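Local coordinates for protein endoglucanase (Ruminococcus champanellensis, PDB 6WQV) that probably hydrolyses cellulose and related plant polysaccharides as a broad-specificity family 5 endoglucanase, at residues His241-Tyr246 with Ile286-Ala291; Ala61-Val66 with Ile108-Tyr113. One frame throughout, in Å; residues are numbered along the deposited sequence.

Interaction 1 of 2, residues His241-Tyr246 with Ile286-Ala291; sequences HSYSPY and IGQFGA. Unlike the reference sequence in segment 286-291: Gln288 (reference Glu). With GLC (alpha-D-glucopyranose), chain E.
His241 lies against Gln288 at the sugar-binding end of the barrel. With CG anti to the carbonyl carbon (chi1 -55°), the imidazole lays one face over the extended Gln288 side chain. Gln288 CG lies 3.8 Å from the centroid of the His241 ring. The Gln288 amide plane is turned 26° from the ring. His241 ND1 bonds O1 of the bound glucose at 2.9 Å. Gln288 OE1 accepts from glucose O2 at 2.7 Å. Ser242 N gives a backbone bond to Gln288 O at 3.0 Å, and Ser242 OG pairs with Ser244 OG. Tyr243 is the centre of an inverse gamma turn. Phe289 CA sits over one face of the Tyr243 ring. Tyr243 OH accepts a bent bond from Gln288 NE2 at 2.6 Å (139° at the hydrogen), and the phenol stands almost perpendicular to the amide. Gln288 is Glu in the reference sequence. It sits at the end of the seventh strand, where family 5 enzymes usually carry their nucleophile. Arg75 also bonds its OE1. Trp321 of strand 318-322, a pocket residue, touches Tyr243 and Gln288. On the outer side, helix 263-278 packs on Ser242 and Ile286, and Tyr307 of helix 297-313 stacks on Phe289.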
# COMPACT_ATOMS: atom_id res chain seq x y z
N HIS A 241 -2.27 7.09 2.39
CA HIS A 241 -1.57 6.71 3.61
C HIS A 241 -1.77 7.84 4.62
O HIS A 241 -1.66 9.03 4.28
CB HIS A 241 -0.07 6.51 3.36
CG HIS A 241 0.24 5.52 2.27
ND1 HIS A 241 1.53 5.18 1.94
CD2 HIS A 241 -0.56 4.82 1.44
CE1 HIS A 241 1.51 4.31 0.93
NE2 HIS A 241 0.25 4.08 0.61
N SER A 242 -2.09 7.48 5.87
CA SER A 242 -2.41 8.51 6.86
C SER A 242 -1.87 8.11 8.24
O SER A 242 -2.58 7.58 9.09
CB SER A 242 -3.92 8.81 6.89
OG SER A 242 -4.20 9.99 7.63
N TYR A 243 -0.59 8.41 8.45
CA TYR A 243 0.07 8.19 9.74
C TYR A 243 -0.20 9.42 10.59
O TYR A 243 0.63 10.33 10.70
CB TYR A 243 1.56 7.97 9.54
CG TYR A 243 1.95 6.70 8.84
CD1 TYR A 243 1.92 6.60 7.46
CD2 TYR A 243 2.40 5.61 9.56
CE1 TYR A 243 2.31 5.43 6.81
CE2 TYR A 243 2.80 4.45 8.93
CZ TYR A 243 2.74 4.36 7.56
OH TYR A 243 3.13 3.20 6.94
N SER A 244 -1.38 9.45 11.20
CA SER A 244 -1.91 10.65 11.80
C SER A 244 -2.29 10.40 13.26
O SER A 244 -2.84 9.34 13.58
CB SER A 244 -3.17 11.09 11.03
OG SER A 244 -2.91 11.15 9.64
N PRO A 245 -2.02 11.36 14.16
CA PRO A 245 -1.31 12.63 13.89
C PRO A 245 0.19 12.42 13.70
O PRO A 245 0.77 11.58 14.38
CB PRO A 245 -1.61 13.46 15.14
CG PRO A 245 -1.81 12.46 16.22
CD PRO A 245 -2.50 11.28 15.55
N TYR A 246 0.80 13.22 12.82
CA TYR A 246 2.17 12.95 12.38
C TYR A 246 3.15 12.87 13.53
O TYR A 246 3.96 11.93 13.61
CB TYR A 246 2.61 14.02 11.37
CG TYR A 246 4.10 13.96 11.07
CD1 TYR A 246 4.61 12.97 10.25
CD2 TYR A 246 4.98 14.87 11.62
CE1 TYR A 246 5.96 12.88 9.98
CE2 TYR A 246 6.35 14.80 11.35
CZ TYR A 246 6.83 13.80 10.53
OH TYR A 246 8.17 13.71 10.25
N ILE A 286 -7.44 3.48 3.36
CA ILE A 286 -6.19 3.88 4.02
C ILE A 286 -5.27 2.67 3.93
O ILE A 286 -5.32 1.74 4.74
CB ILE A 286 -6.42 4.38 5.44
CG1 ILE A 286 -7.19 5.70 5.40
CG2 ILE A 286 -5.07 4.56 6.16
CD1 ILE A 286 -7.78 6.13 6.72
N GLY A 287 -4.43 2.66 2.88
CA GLY A 287 -3.60 1.50 2.59
C GLY A 287 -2.40 1.35 3.48
O GLY A 287 -1.81 0.26 3.52
N GLN A 288 -2.03 2.41 4.20
CA GLN A 288 -1.05 2.32 5.28
C GLN A 288 -1.42 3.31 6.38
O GLN A 288 -1.68 4.48 6.10
CB GLN A 288 0.36 2.67 4.81
CG GLN A 288 0.94 1.77 3.75
CD GLN A 288 2.39 2.12 3.41
OE1 GLN A 288 2.87 1.83 2.32
NE2 GLN A 288 3.09 2.75 4.34
N PHE A 289 -1.39 2.84 7.62
CA PHE A 289 -1.39 3.68 8.81
C PHE A 289 -0.62 2.91 9.88
O PHE A 289 -0.36 1.70 9.75
CB PHE A 289 -2.82 4.04 9.28
CG PHE A 289 -3.47 2.96 10.09
CD1 PHE A 289 -3.83 1.77 9.49
CD2 PHE A 289 -3.69 3.11 11.45
CE1 PHE A 289 -4.38 0.76 10.22
CE2 PHE A 289 -4.26 2.09 12.19
CZ PHE A 289 -4.60 0.92 11.57
N GLY A 290 -0.26 3.60 10.95
CA GLY A 290 0.43 2.99 12.07
C GLY A 290 0.89 4.08 13.01
O GLY A 290 0.80 5.27 12.70
N ALA A 291 1.36 3.65 14.18
CA ALA A 291 1.96 4.56 15.15
C ALA A 291 3.21 3.88 15.69
O ALA A 291 3.16 2.73 16.14
CB ALA A 291 1.01 4.89 16.30
C1 GLC E . 5.22 5.11 3.42
C2 GLC E . 5.90 3.94 2.75
C3 GLC E . 6.48 2.87 3.57
C4 GLC E . 7.23 3.44 4.74
C5 GLC E . 6.23 4.21 5.56
C6 GLC E . 6.74 4.69 6.91
O1 GLC E . 3.87 5.01 3.61
O2 GLC E . 4.98 3.43 1.74
O3 GLC E . 7.40 2.11 2.70
O4 GLC E . 7.84 2.37 5.48
O5 GLC E . 5.81 5.41 4.79
O6 GLC E . 7.77 5.58 6.77

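Interaction 2 of 2, residues Ala61-Val66 with Ile108-Tyr113; sequences AMIDKV and IDNDMY
The N-H edge of the Asn110 amide points at the OD1 tip of the Asp64 carboxylate, and the two planes stand 78° apart. Asn110 ND2 donates to Asp64 OD1 at 2.8 Å. The bond is fairly straight (161° at the hydrogen) and lies in the amide plane, reaching OD1 almost along the carboxylate C-O bond. The N-H used is the one on the same side as the amide's own oxygen. That brings Asn110 OD1 to 3.3 Å from Asp64 OD1, two acceptors that do not bond each other. Ile63 CG2 lies 3.8 Å from Asn110 ND2, beyond the nitrogen end of the amide and somewhat out of its plane.

Next to this polar pair the contact is apolar. Met112 reaches across from the strand side of the turn. Its SD rests on Ile63 CG2 at 4.0 Å. The chain then bends at chi3 (91°), and Met112 CE ends 4.2 Å from Val66 CG1. Ile63 and Val66 lie three residues, nearly one helical turn, apart, so both meet the same thioether.

Asn110 belongs to a type I turn, Ile108 to Asp111, which ends helix 94-108 and leads into strand 113-117. The contact thus joins helix 60-68 to this turn, on the outside of the TIM barrel. Met112 also touches Val74 of strand 73-76, on the barrel side of the helices.

Lys60 forms a salt bridge with Asp64 OD1 and a weak hydrogen bond with Asn110 OD1. Its positive charge probably offsets the repulsion between the two close oxygens. Lys67 NZ, from helix 60-68 like Lys60, bonds the backbone oxygen of Asn110. The link is therefore polar at its partly exposed margin and apolar inside. The carboxylate oxygen that receives the amide is shared with an ammonium group, which should keep Asp64 ionised.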
# COMPACT_ATOMS: atom_id res chain seq x y z
N ALA A 61 2.84 -19.79 7.56
CA ALA A 61 2.46 -19.73 8.97
C ALA A 61 2.34 -18.30 9.47
O ALA A 61 1.52 -18.00 10.35
CB ALA A 61 3.49 -20.49 9.81
N MET A 62 3.16 -17.39 8.95
CA MET A 62 3.05 -15.99 9.37
C MET A 62 1.73 -15.39 8.91
O MET A 62 1.06 -14.69 9.68
CB MET A 62 4.21 -15.18 8.81
CG MET A 62 5.55 -15.55 9.38
SD MET A 62 6.88 -14.80 8.41
CE MET A 62 8.29 -15.67 9.07
N ILE A 63 1.34 -15.67 7.66
CA ILE A 63 0.08 -15.15 7.13
C ILE A 63 -1.10 -15.81 7.82
O ILE A 63 -2.12 -15.16 8.09
CB ILE A 63 0.04 -15.32 5.60
CG1 ILE A 63 1.24 -14.64 4.94
CG2 ILE A 63 -1.25 -14.74 5.04
CD1 ILE A 63 1.43 -13.21 5.32
N ASP A 64 -0.99 -17.11 8.14
CA ASP A 64 -2.03 -17.77 8.93
C ASP A 64 -2.25 -17.02 10.25
O ASP A 64 -3.38 -16.88 10.73
CB ASP A 64 -1.64 -19.21 9.29
CG ASP A 64 -1.63 -20.16 8.10
OD1 ASP A 64 -2.06 -19.79 6.99
OD2 ASP A 64 -1.20 -21.32 8.30
N LYS A 65 -1.15 -16.60 10.90
CA LYS A 65 -1.24 -15.89 12.17
C LYS A 65 -1.89 -14.52 12.00
O LYS A 65 -2.69 -14.09 12.84
CB LYS A 65 0.15 -15.76 12.78
CG LYS A 65 0.20 -15.09 14.14
CD LYS A 65 -0.48 -15.93 15.20
CE LYS A 65 -0.21 -15.33 16.57
NZ LYS A 65 -0.76 -16.17 17.66
N VAL A 66 -1.54 -13.80 10.93
CA VAL A 66 -2.20 -12.54 10.62
C VAL A 66 -3.71 -12.72 10.52
O VAL A 66 -4.49 -11.95 11.09
CB VAL A 66 -1.58 -11.95 9.34
CG1 VAL A 66 -2.38 -10.78 8.82
CG2 VAL A 66 -0.12 -11.56 9.61
N ILE A 108 -3.83 -15.41 -0.79
CA ILE A 108 -5.00 -15.81 -1.57
C ILE A 108 -5.51 -17.16 -1.10
O ILE A 108 -6.73 -17.38 -1.00
CB ILE A 108 -4.66 -15.80 -3.07
CG1 ILE A 108 -4.45 -14.35 -3.53
CG2 ILE A 108 -5.74 -16.51 -3.89
CD1 ILE A 108 -5.73 -13.51 -3.55
N ASP A 109 -4.61 -18.10 -0.83
CA ASP A 109 -5.02 -19.45 -0.43
C ASP A 109 -5.56 -19.50 0.99
O ASP A 109 -6.06 -20.55 1.40
CB ASP A 109 -3.84 -20.41 -0.55
CG ASP A 109 -3.39 -20.59 -1.97
OD1 ASP A 109 -4.17 -20.31 -2.91
OD2 ASP A 109 -2.23 -21.02 -2.16
N ASN A 110 -5.43 -18.41 1.74
CA ASN A 110 -6.08 -18.26 3.03
C ASN A 110 -7.45 -17.59 2.92
O ASN A 110 -8.01 -17.18 3.94
CB ASN A 110 -5.19 -17.45 3.97
CG ASN A 110 -4.41 -18.32 4.92
OD1 ASN A 110 -4.96 -19.25 5.51
ND2 ASN A 110 -3.13 -18.03 5.07
N ASP A 111 -7.98 -17.45 1.70
CA ASP A 111 -9.31 -16.87 1.50
C ASP A 111 -9.32 -15.43 1.99
O ASP A 111 -10.31 -14.96 2.56
CB ASP A 111 -10.35 -17.73 2.22
CG ASP A 111 -11.76 -17.51 1.72
OD1 ASP A 111 -11.98 -16.92 0.62
OD2 ASP A 111 -12.67 -17.95 2.44
N MET A 112 -8.21 -14.74 1.78
CA MET A 112 -8.04 -13.34 2.15
C MET A 112 -7.99 -12.48 0.90
O MET A 112 -7.71 -12.96 -0.20
CB MET A 112 -6.75 -13.14 2.95
CG MET A 112 -6.72 -13.88 4.26
SD MET A 112 -5.13 -13.91 5.11
CE MET A 112 -5.22 -12.45 6.14
N TYR A 113 -8.24 -11.19 1.10
CA TYR A 113 -7.98 -10.19 0.06
C TYR A 113 -6.50 -9.85 0.06
O TYR A 113 -5.82 -9.86 1.10
CB TYR A 113 -8.82 -8.94 0.29
CG TYR A 113 -10.27 -9.23 -0.02
CD1 TYR A 113 -11.12 -9.74 0.95
CD2 TYR A 113 -10.77 -9.06 -1.30
CE1 TYR A 113 -12.43 -10.05 0.66
CE2 TYR A 113 -12.08 -9.36 -1.60
CZ TYR A 113 -12.90 -9.85 -0.62
OH TYR A 113 -14.21 -10.14 -0.93

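In the fold
Interactions 1 and 2 belong to one eight-stranded TIM barrel but do not touch. Their centres are 23 Å apart and their nearest atoms about 11 Å. Interaction 1 lines the glycan pocket, where the strands end. Interaction 2 holds none of the pocket residues. It lies where outer helices turn back into the strands. The second and third strands relate the two. Strand 73-76, which follows helix 60-68, carries Arg75, a partner of Gln288 in interaction 1. Strand 113-117, which starts in segment 108-113, leads to His119. His119 touches Gln288 and bonds the same glucose.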